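Local atomic coordinates of disulphide isomerase (Xylella fastidiosa, PDB entry 3FK8), a protein that probably acts as a thiol-disulphide isomerase of the thioredoxin family, rearranging disulphide bonds in other proteins. Residues 13-18 / 78-83; 41-46 / 115-120. All coordinates share one frame; numbering follows the deposited sequence. Where two conformers were deposited one is given.

Contact 1 (13-18 / 78-83)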
loop_
_atom_site.group_PDB
_atom_site.type_symbol
_atom_site.label_atom_id
_atom_site.label_comp_id
_atom_site.label_asym_id
_atom_site.label_seq_id
_atom_site.Cartn_x
_atom_site.Cartn_y
_atom_site.Cartn_z
ATOM N N ASP A 13 -1.325 2.294 -15.213
ATOM C CA ASP A 13 -2.536 3.091 -15.140
ATOM C C ASP A 13 -3.098 2.814 -13.745
ATOM O O ASP A 13 -3.830 1.853 -13.550
ATOM C CB ASP A 13 -3.489 2.664 -16.286
ATOM C CG ASP A 13 -4.855 3.304 -16.199
ATOM O OD1 ASP A 13 -5.166 4.071 -15.227
ATOM O OD2 ASP A 13 -5.667 2.985 -17.138
ATOM N N ALA A 14 -2.703 3.638 -12.771
ATOM C CA ALA A 14 -3.038 3.321 -11.399
ATOM C C ALA A 14 -4.560 3.337 -11.156
ATOM O O ALA A 14 -5.071 2.523 -10.398
ATOM C CB ALA A 14 -2.316 4.298 -10.468
ATOM N N TRP A 15 -5.310 4.274 -11.755
ATOM C CA TRP A 15 -6.759 4.278 -11.550
ATOM C C TRP A 15 -7.425 2.975 -11.993
ATOM O O TRP A 15 -8.301 2.445 -11.306
ATOM C CB TRP A 15 -7.443 5.424 -12.294
ATOM C CG TRP A 15 -7.354 6.731 -11.541
ATOM C CD1 TRP A 15 -6.470 7.748 -11.759
ATOM C CD2 TRP A 15 -8.195 7.139 -10.465
ATOM N NE1 TRP A 15 -6.704 8.766 -10.866
ATOM C CE2 TRP A 15 -7.785 8.434 -10.083
ATOM C CE3 TRP A 15 -9.268 6.533 -9.791
ATOM C CZ2 TRP A 15 -8.410 9.147 -9.020
ATOM C CZ3 TRP A 15 -9.877 7.243 -8.707
ATOM C CH2 TRP A 15 -9.441 8.535 -8.354
ATOM N N THR A 16 -6.987 2.471 -13.152
ATOM C CA THR A 16 -7.506 1.189 -13.649
ATOM C C THR A 16 -7.158 0.070 -12.696
ATOM O O THR A 16 -8.041 -0.723 -12.328
ATOM C CB THR A 16 -7.040 0.910 -15.056
ATOM O OG1 THR A 16 -7.550 1.945 -15.888
ATOM C CG2 THR A 16 -7.661 -0.383 -15.568
ATOM N N GLN A 17 -5.903 0.061 -12.229
ATOM C CA GLN A 17 -5.453 -0.964 -11.279
ATOM C C GLN A 17 -6.228 -0.920 -9.979
ATOM O O GLN A 17 -6.596 -1.969 -9.456
ATOM C CB GLN A 17 -3.956 -0.908 -11.022
ATOM C CG GLN A 17 -3.185 -1.314 -12.275
ATOM C CD GLN A 17 -1.709 -1.500 -12.068
ATOM O OE1 GLN A 17 -1.121 -0.888 -11.178
ATOM N NE2 GLN A 17 -1.072 -2.321 -12.929
ATOM N N VAL A 18 -6.497 0.286 -9.467
ATOM C CA VAL A 18 -7.257 0.389 -8.230
ATOM C C VAL A 18 -8.704 -0.079 -8.473
ATOM O O VAL A 18 -9.272 -0.797 -7.680
ATOM C CB VAL A 18 -7.223 1.829 -7.704
ATOM C CG1 VAL A 18 -8.211 2.038 -6.575
ATOM C CG2 VAL A 18 -5.811 2.176 -7.227
ATOM N N LEU A 78 -1.080 12.079 -8.036
ATOM C CA LEU A 78 -1.417 12.827 -6.830
ATOM C C LEU A 78 -2.913 12.907 -6.610
ATOM O O LEU A 78 -3.375 12.961 -5.471
ATOM C CB LEU A 78 -0.828 14.239 -6.929
ATOM C CG LEU A 78 0.698 14.308 -7.018
ATOM C CD1 LEU A 78 1.081 15.776 -7.024
ATOM C CD2 LEU A 78 1.346 13.567 -5.861
ATOM N N GLU A 79 -3.691 12.937 -7.674
ATOM C CA GLU A 79 -5.126 13.003 -7.511
ATOM C C GLU A 79 -5.694 11.707 -6.950
ATOM O O GLU A 79 -6.737 11.714 -6.333
ATOM C CB GLU A 79 -5.802 13.412 -8.797
ATOM C CG GLU A 79 -5.956 12.332 -9.807
ATOM C CD GLU A 79 -4.707 11.862 -10.503
ATOM O OE1 GLU A 79 -3.588 12.440 -10.334
ATOM O OE2 GLU A 79 -4.867 10.886 -11.281
ATOM N N LEU A 80 -5.015 10.594 -7.171
ATOM C CA LEU A 80 -5.460 9.353 -6.598
ATOM C C LEU A 80 -5.167 9.320 -5.089
ATOM O O LEU A 80 -6.000 8.860 -4.301
ATOM C CB LEU A 80 -4.865 8.220 -7.443
ATOM C CG LEU A 80 -5.071 6.779 -7.089
ATOM C CD1 LEU A 80 -6.547 6.465 -7.111
ATOM C CD2 LEU A 80 -4.333 5.907 -8.110
ATOM N N SER A 81 -4.028 9.884 -4.669
ATOM C CA SER A 81 -3.816 10.113 -3.251
ATOM C C SER A 81 -4.927 11.021 -2.670
ATOM O O SER A 81 -5.496 10.745 -1.625
ATOM C CB SER A 81 -2.401 10.690 -3.002
ATOM O OG SER A 81 -2.254 10.989 -1.616
ATOM N N GLN A 82 -5.189 12.134 -3.340
ATOM C CA GLN A 82 -6.202 13.064 -2.818
ATOM C C GLN A 82 -7.565 12.399 -2.684
ATOM O O GLN A 82 -8.302 12.685 -1.748
ATOM C CB GLN A 82 -6.302 14.283 -3.711
ATOM C CG GLN A 82 -5.079 15.185 -3.639
ATOM C CD GLN A 82 -5.224 16.371 -4.569
ATOM O OE1 GLN A 82 -5.491 16.218 -5.753
ATOM N NE2 GLN A 82 -5.034 17.568 -4.024
ATOM N N ALA A 83 -7.907 11.490 -3.607
ATOM C CA ALA A 83 -9.230 10.866 -3.626
ATOM C C ALA A 83 -9.460 9.977 -2.415
ATOM O O ALA A 83 -10.580 9.759 -2.005
ATOM C CB ALA A 83 -9.422 10.055 -4.910
#
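L80 slides beneath the indole of W15 where two helices of the thioredoxin fold, 14-28 and 78-83, lie beside each other over strand 65-70 of the central sheet. The axes of segments 14-18 and 78-83 approach to 11.1 Å at an angle of 38°, a gap that large side chains must fill. L80 was modelled in two conformers, and what follows holds for one of them. Its CB lies 3.9 Å from W15 CE2. CG, anti to the backbone N (chi1 177°), lies on the side facing helix 14-28, and the two methyls then part. CD1 sits 3.5 Å from the centroid of the W15 six-membered ring, almost exactly on the ring normal, a CH-pi contact. CD2 goes deeper, close to A14 CB and 4.1 Å from V18 CG2. A branched leucine thus serves a flat ring and a small apolar floor at once; V18 and L80 both continue onto I69 of the strand. The bare methyl of A14 leaves CD2 room to come close. At the far end of the indole, W15 CH2 is 3.8 Å from A83 CB. Tryptophan suits this partly solvent-facing border, as it offers L80 a broad apolar face and still carries a polar N-H. W15 NE1 gives that hydrogen to E79 OE2 at 2.8 Å (157°), with the acceptor in the indole plane and OE2 met on its anti side, somewhat out of the carboxylate plane.

Contact 2 (41-46 / 115-120). With FMT (formic acid), chain B.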
loop_
_atom_site.group_PDB
_atom_site.type_symbol
_atom_site.label_atom_id
_atom_site.label_comp_id
_atom_site.label_asym_id
_atom_site.label_seq_id
_atom_site.Cartn_x
_atom_site.Cartn_y
_atom_site.Cartn_z
ATOM N N CYS A 41 12.498 5.756 -2.935
ATOM C CA CYS A 41 12.394 5.865 -1.498
ATOM C C CYS A 41 12.817 4.587 -0.784
ATOM O O CYS A 41 12.246 3.508 -0.993
ATOM C CB CYS A 41 10.975 6.186 -1.168
ATOM S SG CYS A 41 10.703 6.180 0.670
ATOM N N THR A 42 13.880 4.711 0.002
ATOM C CA THR A 42 14.453 3.535 0.629
ATOM C C THR A 42 13.464 2.911 1.621
ATOM O O THR A 42 13.465 1.700 1.789
ATOM C CB THR A 42 15.863 3.830 1.231
ATOM O OG1 THR A 42 15.775 4.811 2.285
ATOM C CG2 THR A 42 16.742 4.344 0.131
ATOM N N ASP A 43 12.611 3.719 2.292
ATOM C CA ASP A 43 11.596 3.131 3.146
ATOM C C ASP A 43 10.553 2.355 2.384
ATOM O O ASP A 43 10.095 1.286 2.806
ATOM C CB ASP A 43 10.967 4.225 3.994
ATOM C CG ASP A 43 12.001 4.885 4.866
ATOM O OD1 ASP A 43 12.415 4.261 5.893
ATOM O OD2 ASP A 43 12.461 5.984 4.527
ATOM N N CYS A 44 10.204 2.836 1.182
ATOM C CA CYS A 44 9.273 2.088 0.336
ATOM C C CYS A 44 9.872 0.771 -0.141
ATOM O O CYS A 44 9.178 -0.258 -0.176
ATOM C CB CYS A 44 8.920 2.895 -0.889
ATOM S SG CYS A 44 7.980 4.422 -0.547
ATOM N N ARG A 45 11.162 0.800 -0.508
ATOM C CA ARG A 45 11.808 -0.427 -0.919
ATOM C C ARG A 45 11.888 -1.425 0.237
ATOM O O ARG A 45 11.682 -2.616 0.063
ATOM C CB ARG A 45 13.203 -0.152 -1.473
ATOM C CG ARG A 45 13.175 0.730 -2.760
ATOM C CD ARG A 45 14.510 0.768 -3.539
ATOM N NE ARG A 45 15.638 1.149 -2.674
ATOM C CZ ARG A 45 16.096 2.392 -2.488
ATOM N NH1 ARG A 45 15.539 3.430 -3.089
ATOM N NH2 ARG A 45 17.146 2.603 -1.699
ATOM N N ALA A 46 12.183 -0.931 1.444
ATOM C CA ALA A 46 12.238 -1.809 2.610
ATOM C C ALA A 46 10.890 -2.423 2.947
ATOM O O ALA A 46 10.809 -3.607 3.298
ATOM C CB ALA A 46 12.820 -1.070 3.787
ATOM N N ASN A 115 9.178 5.412 8.285
ATOM C CA ASN A 115 10.510 4.903 8.638
ATOM C C ASN A 115 10.587 3.400 8.498
ATOM O O ASN A 115 11.304 2.746 9.262
ATOM C CB ASN A 115 10.933 5.425 10.012
ATOM C CG ASN A 115 11.362 6.876 9.905
ATOM O OD1 ASN A 115 12.477 7.170 9.457
ATOM N ND2 ASN A 115 10.453 7.798 10.253
ATOM N N ALA A 116 9.884 2.839 7.501
ATOM C CA ALA A 116 9.850 1.370 7.350
ATOM C C ALA A 116 11.245 0.749 7.193
ATOM O O ALA A 116 11.422 -0.406 7.562
ATOM C CB ALA A 116 8.958 0.980 6.178
ATOM N N ARG A 117 12.245 1.471 6.683
ATOM C CA ARG A 117 13.597 0.873 6.598
ATOM C C ARG A 117 14.184 0.498 7.960
ATOM O O ARG A 117 15.112 -0.295 8.006
ATOM C CB ARG A 117 14.565 1.769 5.794
ATOM C CG ARG A 117 15.156 2.849 6.651
ATOM C CD ARG A 117 15.556 4.065 5.747
ATOM N NE ARG A 117 16.143 5.092 6.605
ATOM C CZ ARG A 117 15.453 5.896 7.436
ATOM N NH1 ARG A 117 14.096 5.871 7.483
ATOM N NH2 ARG A 117 16.164 6.735 8.230
ATOM N N LYS A 118 13.674 1.094 9.042
ATOM C CA LYS A 118 14.143 0.860 10.393
ATOM C C LYS A 118 13.271 -0.170 11.093
ATOM O O LYS A 118 13.624 -0.590 12.196
ATOM C CB LYS A 118 14.084 2.163 11.201
ATOM C CG LYS A 118 15.006 3.297 10.748
ATOM C CD LYS A 118 16.461 2.859 10.592
ATOM C CE LYS A 118 17.432 3.961 10.148
ATOM N NZ LYS A 118 18.900 3.510 10.152
HETATM N N MSE A 119 12.123 -0.531 10.518
HETATM C CA MSE A 119 11.204 -1.458 11.159
HETATM C C MSE A 119 11.676 -2.882 10.985
HETATM O O MSE A 119 12.320 -3.229 9.989
HETATM C CB MSE A 119 9.808 -1.231 10.598
HETATM C CG MSE A 119 9.239 0.106 10.999
HETATM SE SE MSE A 119 7.419 0.383 10.262
HETATM C CE MSE A 119 6.515 -0.976 11.322
ATOM N N SER A 120 11.381 -3.709 11.965
ATOM C CA SER A 120 11.680 -5.134 11.834
ATOM C C SER A 120 10.591 -5.817 11.031
ATOM O O SER A 120 9.472 -5.283 10.860
ATOM C CB SER A 120 11.755 -5.770 13.220
ATOM O OG SER A 120 10.493 -5.755 13.832
HETATM C C FMT B . 14.638 8.090 0.731
HETATM O O1 FMT B . 15.433 7.434 0.033
HETATM O O2 FMT B . 13.767 7.628 1.488
#
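D43 lays its OD1 alongside CB, CG and CD of R117, the two side chains crossing at a slant, with R117 CD 3.2 Å from D43 OD1. Two bonds grip this oxygen: R117 N reaches its anti lone pair at 2.9 Å, and R117 NH1 its syn lone pair at 2.8 Å in a nearly straight salt bridge (170°). One arginine thus holds the acid by backbone and side chain together. A chi1 of 83° puts R117 CG between the backbone N and the carbonyl carbon, 3.2 Å from D43 OD1. The guanidinium stands almost perpendicular to the carboxylate, yet keeps OD1 in its own plane. NH1 also donates to N115 OD1 at 2.9 Å; these two bonds near the guanidinium plane set its turn, with K118 CG over one face as a looser neighbour. Aspartate fits because its short acidic chain keeps the acceptor near the helix. One turn later A46 is small enough for its CB to rest 3.5 Å from R117 CA.

C41 and C44, both free thiols here, are the cysteines of a CxxC sequence at the helix start, consistent with a thioredoxin-type redox site. C41 SG caps the helix by accepting from C44 N at 3.4 Å, and T42 N binds O1 of a formic acid, probably from crystallisation, at 3.1 Å.

D43 and C44 also touch P93, just before strand 94-98. The contact ties the first turn of helix 42-51 to the short 3-10 turn between strand 104-107 and helix 121-132, whose start S120 OG caps through G123 N.

How the contacts relate
Contact 1 and contact 2 lie on opposite sides of the chain's centre, with centres 23 Å apart and nearest atoms about 12 Å apart, so they do not touch. Their segments alternate along the chain: 13-18, 41-46, 78-83, then 115-120. The mixed four-stranded sheet of the thioredoxin fold links them. Strand 32-37 comes between helix 14-28 and helix 42-51 in the sequence, and strand 65-70 precedes helix 78-83. Contact 1 pairs two helices against strand 65-70 at one edge of the sheet, whereas contact 2 fastens a late loop to the CxxC helix. Packing of the scaffold and the probable redox site thus occupy separate parts of one compact domain.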